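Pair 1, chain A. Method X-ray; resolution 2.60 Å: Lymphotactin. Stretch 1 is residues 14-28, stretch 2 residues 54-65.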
# COMPACT_ATOMS: atom_id res chain seq x y z
N LEU A 14 27.23 3.22 -3.35
CA LEU A 14 28.16 2.12 -3.33
C LEU A 14 27.39 0.83 -3.55
O LEU A 14 26.28 0.67 -3.04
CB LEU A 14 28.92 2.08 -1.99
CG LEU A 14 29.75 3.33 -1.66
CD1 LEU A 14 30.47 3.13 -0.34
CD2 LEU A 14 30.76 3.61 -2.76
N THR A 15 27.96 -0.08 -4.33
CA THR A 15 27.27 -1.33 -4.60
C THR A 15 26.94 -2.03 -3.32
O THR A 15 27.60 -1.83 -2.31
CB THR A 15 28.11 -2.28 -5.43
OG1 THR A 15 27.30 -3.41 -5.79
CG2 THR A 15 29.30 -2.77 -4.62
N THR A 16 25.92 -2.86 -3.35
CA THR A 16 25.51 -3.58 -2.16
C THR A 16 25.72 -5.08 -2.33
O THR A 16 25.36 -5.87 -1.45
CB THR A 16 24.04 -3.28 -1.84
OG1 THR A 16 23.67 -4.00 -0.66
CG2 THR A 16 23.14 -3.68 -3.00
N GLN A 17 26.31 -5.46 -3.46
CA GLN A 17 26.62 -6.85 -3.76
C GLN A 17 28.12 -7.01 -3.93
O GLN A 17 28.77 -6.18 -4.56
CB GLN A 17 25.95 -7.30 -5.06
CG GLN A 17 24.53 -7.77 -4.89
CD GLN A 17 23.58 -6.91 -5.67
OE1 GLN A 17 23.71 -6.76 -6.89
NE2 GLN A 17 22.61 -6.33 -4.97
N ARG A 18 28.67 -8.08 -3.38
CA ARG A 18 30.10 -8.30 -3.52
C ARG A 18 30.37 -8.63 -4.97
O ARG A 18 29.50 -9.12 -5.67
CB ARG A 18 30.55 -9.45 -2.62
CG ARG A 18 30.36 -9.20 -1.14
CD ARG A 18 30.96 -10.34 -0.35
NE ARG A 18 30.46 -10.40 1.02
CZ ARG A 18 30.58 -11.47 1.80
NH1 ARG A 18 31.19 -12.56 1.34
NH2 ARG A 18 30.10 -11.45 3.03
N LEU A 19 31.59 -8.34 -5.42
CA LEU A 19 31.99 -8.59 -6.79
C LEU A 19 33.15 -9.60 -6.78
O LEU A 19 34.14 -9.41 -6.08
CB LEU A 19 32.43 -7.28 -7.43
CG LEU A 19 32.42 -7.13 -8.95
CD1 LEU A 19 31.09 -7.58 -9.55
CD2 LEU A 19 32.69 -5.67 -9.25
N PRO A 20 33.03 -10.69 -7.55
CA PRO A 20 34.10 -11.70 -7.59
C PRO A 20 35.40 -11.14 -8.15
O PRO A 20 35.41 -10.47 -9.18
CB PRO A 20 33.53 -12.79 -8.49
CG PRO A 20 32.05 -12.61 -8.38
CD PRO A 20 31.90 -11.12 -8.40
N VAL A 21 36.50 -11.41 -7.45
CA VAL A 21 37.80 -10.94 -7.92
C VAL A 21 37.97 -11.48 -9.34
O VAL A 21 38.63 -10.86 -10.18
CB VAL A 21 38.94 -11.46 -6.99
CG1 VAL A 21 38.85 -12.98 -6.87
CG2 VAL A 21 40.30 -11.04 -7.53
N SER A 22 37.34 -12.62 -9.59
CA SER A 22 37.38 -13.27 -10.88
C SER A 22 36.57 -12.51 -11.94
O SER A 22 36.22 -13.07 -12.98
CB SER A 22 36.83 -14.68 -10.76
OG SER A 22 35.48 -14.66 -10.33
N ARG A 23 36.26 -11.25 -11.67
CA ARG A 23 35.48 -10.45 -12.60
C ARG A 23 36.08 -9.06 -12.72
O ARG A 23 35.75 -8.32 -13.64
CB ARG A 23 34.03 -10.33 -12.14
CG ARG A 23 33.17 -11.56 -12.40
CD ARG A 23 33.01 -11.79 -13.89
NE ARG A 23 32.13 -12.92 -14.17
CZ ARG A 23 32.48 -14.20 -14.04
NH1 ARG A 23 33.70 -14.52 -13.63
NH2 ARG A 23 31.61 -15.16 -14.31
N ILE A 24 36.96 -8.72 -11.78
CA ILE A 24 37.59 -7.41 -11.79
C ILE A 24 38.79 -7.41 -12.73
O ILE A 24 39.40 -8.44 -12.99
CB ILE A 24 38.09 -7.02 -10.40
CG1 ILE A 24 37.13 -7.52 -9.32
CG2 ILE A 24 38.24 -5.52 -10.33
CD1 ILE A 24 35.80 -6.87 -9.33
N LYS A 25 39.13 -6.23 -13.24
CA LYS A 25 40.26 -6.07 -14.14
C LYS A 25 41.25 -5.14 -13.47
O LYS A 25 42.43 -5.45 -13.36
CB LYS A 25 39.78 -5.49 -15.48
CG LYS A 25 40.89 -5.20 -16.50
CD LYS A 25 40.35 -5.19 -17.94
CE LYS A 25 39.26 -4.15 -18.14
NZ LYS A 25 38.55 -4.35 -19.44
N THR A 26 40.76 -4.01 -12.99
CA THR A 26 41.61 -3.03 -12.33
C THR A 26 40.81 -2.35 -11.24
O THR A 26 39.71 -2.78 -10.91
CB THR A 26 42.11 -1.96 -13.32
OG1 THR A 26 41.00 -1.38 -14.01
CG2 THR A 26 43.07 -2.57 -14.33
N TYR A 27 41.36 -1.28 -10.69
CA TYR A 27 40.67 -0.54 -9.65
C TYR A 27 41.42 0.75 -9.33
O TYR A 27 42.58 0.92 -9.70
CB TYR A 27 40.48 -1.41 -8.40
CG TYR A 27 41.67 -1.48 -7.46
CD1 TYR A 27 41.84 -0.54 -6.44
CD2 TYR A 27 42.61 -2.50 -7.58
CE1 TYR A 27 42.92 -0.61 -5.56
CE2 TYR A 27 43.70 -2.58 -6.71
CZ TYR A 27 43.85 -1.63 -5.70
OH TYR A 27 44.92 -1.69 -4.84
N THR A 28 40.73 1.66 -8.64
CA THR A 28 41.28 2.94 -8.24
C THR A 28 40.63 3.29 -6.92
O THR A 28 39.74 2.58 -6.46
CB THR A 28 40.96 4.04 -9.27
OG1 THR A 28 39.54 4.25 -9.31
CG2 THR A 28 41.42 3.62 -10.65
N THR A 54 35.16 -5.56 4.20
CA THR A 54 36.13 -6.64 4.23
C THR A 54 36.32 -7.27 2.86
O THR A 54 37.45 -7.40 2.40
CB THR A 54 35.72 -7.74 5.23
OG1 THR A 54 35.76 -7.21 6.56
CG2 THR A 54 36.68 -8.91 5.14
N TRP A 55 35.23 -7.66 2.21
CA TRP A 55 35.34 -8.29 0.89
C TRP A 55 36.08 -7.41 -0.12
O TRP A 55 36.80 -7.92 -0.97
CB TRP A 55 33.96 -8.70 0.33
CG TRP A 55 33.07 -7.56 -0.08
CD1 TRP A 55 32.14 -6.91 0.69
CD2 TRP A 55 33.03 -6.93 -1.37
NE1 TRP A 55 31.54 -5.91 -0.03
CE2 TRP A 55 32.06 -5.90 -1.30
CE3 TRP A 55 33.72 -7.13 -2.57
CZ2 TRP A 55 31.77 -5.07 -2.39
CZ3 TRP A 55 33.43 -6.31 -3.66
CH2 TRP A 55 32.46 -5.29 -3.56
N VAL A 56 35.91 -6.10 -0.02
CA VAL A 56 36.58 -5.18 -0.93
C VAL A 56 38.07 -5.23 -0.64
O VAL A 56 38.89 -5.45 -1.54
CB VAL A 56 36.08 -3.72 -0.75
CG1 VAL A 56 36.89 -2.78 -1.63
CG2 VAL A 56 34.61 -3.63 -1.10
N ARG A 57 38.41 -5.04 0.63
CA ARG A 57 39.79 -5.07 1.08
C ARG A 57 40.46 -6.35 0.59
O ARG A 57 41.58 -6.33 0.08
CB ARG A 57 39.83 -5.01 2.60
CG ARG A 57 41.23 -4.91 3.18
CD ARG A 57 41.19 -4.97 4.69
NE ARG A 57 40.13 -4.14 5.23
CZ ARG A 57 40.25 -3.40 6.32
NH1 ARG A 57 41.39 -3.40 7.00
NH2 ARG A 57 39.22 -2.67 6.75
N ASP A 58 39.75 -7.47 0.75
CA ASP A 58 40.23 -8.78 0.33
C ASP A 58 40.60 -8.79 -1.15
O ASP A 58 41.63 -9.36 -1.54
CB ASP A 58 39.15 -9.84 0.60
CG ASP A 58 39.01 -10.18 2.08
OD1 ASP A 58 39.32 -9.31 2.93
OD2 ASP A 58 38.58 -11.31 2.40
N VAL A 59 39.75 -8.17 -1.97
CA VAL A 59 39.95 -8.10 -3.42
C VAL A 59 41.09 -7.15 -3.78
O VAL A 59 41.93 -7.46 -4.61
CB VAL A 59 38.67 -7.62 -4.12
CG1 VAL A 59 38.90 -7.48 -5.61
CG2 VAL A 59 37.54 -8.60 -3.84
N VAL A 60 41.09 -5.98 -3.14
CA VAL A 60 42.12 -4.99 -3.38
C VAL A 60 43.48 -5.62 -3.13
O VAL A 60 44.45 -5.38 -3.85
CB VAL A 60 41.93 -3.78 -2.45
CG1 VAL A 60 43.09 -2.81 -2.58
CG2 VAL A 60 40.63 -3.07 -2.79
N ARG A 61 43.55 -6.46 -2.09
CA ARG A 61 44.79 -7.14 -1.73
C ARG A 61 45.09 -8.24 -2.75
O ARG A 61 46.19 -8.32 -3.28
CB ARG A 61 44.65 -7.74 -0.33
CG ARG A 61 45.94 -8.34 0.21
CD ARG A 61 45.74 -8.97 1.58
NE ARG A 61 45.18 -8.03 2.55
CZ ARG A 61 43.90 -8.02 2.93
NH1 ARG A 61 43.06 -8.91 2.42
NH2 ARG A 61 43.48 -7.13 3.82
N SER A 62 44.09 -9.08 -3.01
CA SER A 62 44.22 -10.18 -3.95
C SER A 62 44.67 -9.69 -5.32
O SER A 62 45.35 -10.41 -6.05
CB SER A 62 42.88 -10.91 -4.09
OG SER A 62 42.97 -12.00 -5.00
N MET A 63 44.28 -8.47 -5.67
CA MET A 63 44.66 -7.91 -6.96
C MET A 63 46.07 -7.37 -6.90
O MET A 63 46.84 -7.54 -7.85
CB MET A 63 43.69 -6.81 -7.37
CG MET A 63 42.31 -7.33 -7.72
SD MET A 63 41.31 -6.06 -8.48
CE MET A 63 41.88 -6.18 -10.18
N ASP A 64 46.42 -6.71 -5.80
CA ASP A 64 47.77 -6.17 -5.66
C ASP A 64 48.76 -7.34 -5.65
O ASP A 64 49.85 -7.27 -6.22
CB ASP A 64 47.92 -5.38 -4.36
CG ASP A 64 47.08 -4.13 -4.35
OD1 ASP A 64 46.89 -3.53 -5.43
OD2 ASP A 64 46.64 -3.72 -3.25
N ARG A 65 48.34 -8.42 -5.00
CA ARG A 65 49.17 -9.62 -4.87
C ARG A 65 49.14 -10.48 -6.13
O ARG A 65 49.87 -11.46 -6.23
CB ARG A 65 48.70 -10.42 -3.65
CG ARG A 65 49.58 -11.60 -3.28
CD ARG A 65 49.53 -11.89 -1.78
NE ARG A 65 48.17 -11.92 -1.25
CZ ARG A 65 47.20 -12.71 -1.70
NH1 ARG A 65 47.42 -13.53 -2.71
NH2 ARG A 65 46.00 -12.67 -1.14

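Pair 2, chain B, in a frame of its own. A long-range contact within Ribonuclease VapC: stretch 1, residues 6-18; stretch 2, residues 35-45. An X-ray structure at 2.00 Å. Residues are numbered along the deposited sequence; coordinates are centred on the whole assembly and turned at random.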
# COMPACT_ATOMS: atom_id res chain seq x y z
N ALA B 6 -9.23 13.08 12.27
CA ALA B 6 -10.04 11.99 11.75
C ALA B 6 -9.44 11.31 10.52
O ALA B 6 -8.93 11.96 9.61
CB ALA B 6 -11.43 12.51 11.42
N LEU B 7 -9.51 9.98 10.52
CA LEU B 7 -9.21 9.17 9.33
C LEU B 7 -10.49 8.47 8.89
O LEU B 7 -11.10 7.73 9.67
CB LEU B 7 -8.11 8.15 9.61
CG LEU B 7 -7.67 7.31 8.42
CD1 LEU B 7 -6.45 7.92 7.74
CD2 LEU B 7 -7.39 5.87 8.82
N PHE B 8 -10.89 8.69 7.65
CA PHE B 8 -12.16 8.15 7.16
C PHE B 8 -11.99 6.91 6.29
O PHE B 8 -11.20 6.91 5.34
CB PHE B 8 -12.92 9.23 6.39
CG PHE B 8 -13.58 10.25 7.28
CD1 PHE B 8 -12.91 11.40 7.65
CD2 PHE B 8 -14.87 10.05 7.74
CE1 PHE B 8 -13.51 12.33 8.47
CE2 PHE B 8 -15.47 10.98 8.56
CZ PHE B 8 -14.79 12.12 8.93
N ASP B 9 -12.73 5.86 6.63
CA ASP B 9 -12.69 4.61 5.89
C ASP B 9 -13.41 4.75 4.55
O ASP B 9 -14.20 5.68 4.35
CB ASP B 9 -13.33 3.48 6.72
CG ASP B 9 -12.95 2.10 6.22
OD1 ASP B 9 -12.14 2.00 5.28
OD2 ASP B 9 -13.46 1.11 6.78
N THR B 10 -13.11 3.84 3.63
CA THR B 10 -13.59 3.90 2.26
C THR B 10 -15.11 4.01 2.13
O THR B 10 -15.62 4.76 1.30
CB THR B 10 -13.12 2.67 1.45
OG1 THR B 10 -11.71 2.50 1.63
CG2 THR B 10 -13.42 2.84 -0.03
N ASN B 11 -15.83 3.26 2.96
CA ASN B 11 -17.29 3.19 2.86
C ASN B 11 -17.99 4.53 3.08
O ASN B 11 -19.08 4.77 2.56
CB ASN B 11 -17.84 2.15 3.84
CG ASN B 11 -17.39 2.39 5.27
OD1 ASN B 11 -16.42 1.79 5.73
ND2 ASN B 11 -18.09 3.27 5.97
N ILE B 12 -17.36 5.42 3.84
CA ILE B 12 -17.94 6.73 4.12
C ILE B 12 -17.80 7.66 2.92
O ILE B 12 -18.75 8.35 2.56
CB ILE B 12 -17.28 7.37 5.35
CG1 ILE B 12 -17.57 6.53 6.59
CG2 ILE B 12 -17.80 8.79 5.55
CD1 ILE B 12 -17.03 7.12 7.84
N LEU B 13 -16.62 7.66 2.31
CA LEU B 13 -16.39 8.46 1.11
C LEU B 13 -17.32 8.01 -0.02
O LEU B 13 -17.89 8.84 -0.72
CB LEU B 13 -14.93 8.36 0.66
CG LEU B 13 -13.91 9.20 1.43
CD1 LEU B 13 -12.53 9.03 0.81
CD2 LEU B 13 -14.30 10.66 1.42
N ILE B 14 -17.46 6.70 -0.18
CA ILE B 14 -18.37 6.13 -1.17
C ILE B 14 -19.80 6.60 -0.92
O ILE B 14 -20.50 7.00 -1.85
CB ILE B 14 -18.32 4.59 -1.16
CG1 ILE B 14 -16.95 4.09 -1.62
CG2 ILE B 14 -19.40 4.01 -2.06
CD1 ILE B 14 -16.59 4.51 -3.03
N ASP B 15 -20.21 6.55 0.34
CA ASP B 15 -21.53 7.02 0.74
C ASP B 15 -21.75 8.47 0.35
O ASP B 15 -22.82 8.84 -0.15
CB ASP B 15 -21.72 6.87 2.25
CG ASP B 15 -22.53 5.65 2.62
OD1 ASP B 15 -23.01 4.94 1.70
OD2 ASP B 15 -22.69 5.39 3.83
N LEU B 16 -20.73 9.30 0.57
CA LEU B 16 -20.81 10.72 0.26
C LEU B 16 -21.01 10.96 -1.23
O LEU B 16 -21.93 11.66 -1.63
CB LEU B 16 -19.55 11.44 0.73
CG LEU B 16 -19.49 12.90 0.28
CD1 LEU B 16 -20.39 13.77 1.14
CD2 LEU B 16 -18.06 13.41 0.30
N PHE B 17 -20.13 10.38 -2.04
CA PHE B 17 -20.20 10.56 -3.49
C PHE B 17 -21.49 9.99 -4.06
O PHE B 17 -21.99 10.47 -5.07
CB PHE B 17 -18.99 9.91 -4.17
CG PHE B 17 -17.70 10.62 -3.91
CD1 PHE B 17 -17.53 11.95 -4.29
CD2 PHE B 17 -16.64 9.97 -3.30
CE1 PHE B 17 -16.34 12.60 -4.06
CE2 PHE B 17 -15.45 10.62 -3.06
CZ PHE B 17 -15.29 11.94 -3.44
N SER B 18 -22.03 8.98 -3.39
CA SER B 18 -23.28 8.36 -3.82
C SER B 18 -24.48 9.17 -3.35
O SER B 18 -25.62 8.83 -3.65
CB SER B 18 -23.36 6.92 -3.32
OG SER B 18 -22.32 6.13 -3.85
N ALA B 35 -8.23 12.80 7.07
CA ALA B 35 -7.31 11.93 6.37
C ALA B 35 -7.95 10.67 5.81
O ALA B 35 -8.98 10.21 6.29
CB ALA B 35 -6.16 11.55 7.29
N ILE B 36 -7.32 10.13 4.77
CA ILE B 36 -7.65 8.81 4.24
C ILE B 36 -6.36 8.08 3.88
O ILE B 36 -5.33 8.71 3.62
CB ILE B 36 -8.55 8.88 2.99
CG1 ILE B 36 -7.93 9.77 1.92
CG2 ILE B 36 -9.95 9.36 3.36
CD1 ILE B 36 -8.64 9.70 0.59
N SER B 37 -6.41 6.75 3.87
CA SER B 37 -5.29 5.94 3.42
C SER B 37 -5.19 5.98 1.90
O SER B 37 -6.15 6.34 1.21
CB SER B 37 -5.44 4.50 3.91
OG SER B 37 -4.44 3.67 3.34
N LEU B 38 -4.02 5.63 1.37
CA LEU B 38 -3.85 5.47 -0.07
C LEU B 38 -4.74 4.33 -0.59
O LEU B 38 -5.19 4.36 -1.73
CB LEU B 38 -2.38 5.20 -0.41
CG LEU B 38 -1.95 5.38 -1.87
CD1 LEU B 38 -2.47 6.69 -2.45
CD2 LEU B 38 -0.44 5.29 -1.99
N ILE B 39 -4.98 3.35 0.27
CA ILE B 39 -5.87 2.24 -0.05
C ILE B 39 -7.27 2.74 -0.36
O ILE B 39 -7.92 2.28 -1.30
CB ILE B 39 -5.94 1.22 1.11
CG1 ILE B 39 -4.60 0.50 1.26
CG2 ILE B 39 -7.07 0.22 0.89
CD1 ILE B 39 -4.69 -0.81 2.00
N THR B 40 -7.73 3.71 0.43
CA THR B 40 -9.04 4.30 0.23
C THR B 40 -9.08 5.13 -1.05
O THR B 40 -10.06 5.08 -1.80
CB THR B 40 -9.45 5.17 1.44
OG1 THR B 40 -9.64 4.34 2.59
CG2 THR B 40 -10.74 5.92 1.15
N TRP B 41 -8.02 5.89 -1.30
CA TRP B 41 -7.92 6.70 -2.52
C TRP B 41 -8.11 5.84 -3.77
O TRP B 41 -8.86 6.21 -4.66
CB TRP B 41 -6.57 7.42 -2.58
CG TRP B 41 -6.48 8.46 -3.67
CD1 TRP B 41 -6.76 9.79 -3.55
CD2 TRP B 41 -6.08 8.25 -5.03
NE1 TRP B 41 -6.56 10.42 -4.76
CE2 TRP B 41 -6.15 9.50 -5.68
CE3 TRP B 41 -5.68 7.13 -5.77
CZ2 TRP B 41 -5.83 9.66 -7.03
CZ3 TRP B 41 -5.36 7.29 -7.10
CH2 TRP B 41 -5.44 8.55 -7.72
N MET B 42 -7.46 4.69 -3.80
CA MET B 42 -7.54 3.79 -4.95
C MET B 42 -8.93 3.19 -5.13
O MET B 42 -9.45 3.14 -6.25
CB MET B 42 -6.51 2.66 -4.82
CG MET B 42 -5.07 3.12 -4.94
SD MET B 42 -3.90 1.75 -5.01
CE MET B 42 -3.41 1.63 -3.30
N GLU B 43 -9.54 2.73 -4.04
CA GLU B 43 -10.85 2.10 -4.11
C GLU B 43 -11.95 3.10 -4.45
O GLU B 43 -12.97 2.72 -5.03
CB GLU B 43 -11.19 1.40 -2.79
CG GLU B 43 -10.34 0.17 -2.51
CD GLU B 43 -11.01 -0.79 -1.53
OE1 GLU B 43 -12.25 -0.76 -1.43
OE2 GLU B 43 -10.29 -1.58 -0.88
N VAL B 44 -11.75 4.36 -4.10
CA VAL B 44 -12.70 5.40 -4.48
C VAL B 44 -12.53 5.75 -5.96
O VAL B 44 -13.52 5.96 -6.68
CB VAL B 44 -12.53 6.67 -3.62
CG1 VAL B 44 -13.40 7.80 -4.15
CG2 VAL B 44 -12.89 6.37 -2.17
N MET B 45 -11.29 5.79 -6.42
CA MET B 45 -10.99 6.11 -7.81
C MET B 45 -11.51 5.03 -8.77
O MET B 45 -11.79 5.31 -9.93
CB MET B 45 -9.48 6.30 -8.01
CG MET B 45 -8.94 7.59 -7.42
SD MET B 45 -9.80 9.06 -7.98
CE MET B 45 -9.43 9.03 -9.73
O HOH W 1 -8.60 5.48 5.01

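Similar backbone arrangements can be held together by quite different chemistry, and these two contacts make the point. In each, an extended segment leads into a turn that lies against a helix from the other stretch. Superposed over 14 central residues, the backbones agree closely. The match runs from Arg A18 to Ile A24 on Leu B7 to Leu B13, and from Val A56 to Asp A64 on Ser B37 to Met B45. What follows the shared turn differs: the first stretch of pair 1 goes on as a strand, whereas that of pair 2 winds into a helix running at 35° to its partner helix.

One closely matched feature is a pair of facing side chains. Val A21 matches Thr B10 and Val A59 matches Thr B40, and in both pairs these four side chains point toward the opposing stretch. In pair 1 the two valines meet through carbon alone, Val A21 CB lying 4.2 Å from Val A59 CG1. In pair 2 the same two places hold threonines, whose hydroxyls form a hydrogen bond, Thr B10 OG1 to Thr B40 OG1, of 2.9 Å. Valine and threonine have nearly the same shape, so the site can be filled by an oily contact or a polar one with little change in the backbone. The threonine version also recruits a water, which lies 2.9 Å from Thr B40 OG1 and donates to Phe B8 O at 3.0 Å.

One turn along the helix, Met A63 matches Val B44, their side-chain centres falling almost together, yet their reach differs. The long methionine extends under the strand: Met A63 SD is 3.6 Å from Ile A24 CG2, and Met A63 CE is 3.3 Å from Lys A25 O. The compact valine instead sits as a knob among Thr B10, Leu B13, Ile B14 and Phe B17, with Val B44 CG1 3.7 Å from Phe B17 CE2. Ile A24 and Leu B13 also match, and each bridges both helix positions: Ile A24 CG1 is 4.1 Å from Val A59 CG1, while Leu B13 CD1 lies 3.6 Å from Thr B40 CG2 and 4.0 Å from Val B44 CG2.

At the start of the contact, outside the matched helix positions, the two pairs rely on different means. Pair 2 uses backbone: Leu B7 and Ala B35 form a single beta bridge, in which Ala B35 N donates to Ala B6 O and Phe B8 N to Ala B35 O, both at 2.8 Å. Pair 1 uses a large side chain. Trp A55 spreads beneath the extended segment, and Arg A18 CG sits 3.3 Å from the centroid of the Trp A55 five-membered ring, almost on the ring normal, a CH-pi contact.

Pair 1 adds an anchor at the far end, where Tyr A27 OH donates a 2.8 Å hydrogen bond to Asp A64 OD1 and Val A60 CG2 lies over one face of the Tyr A27 ring.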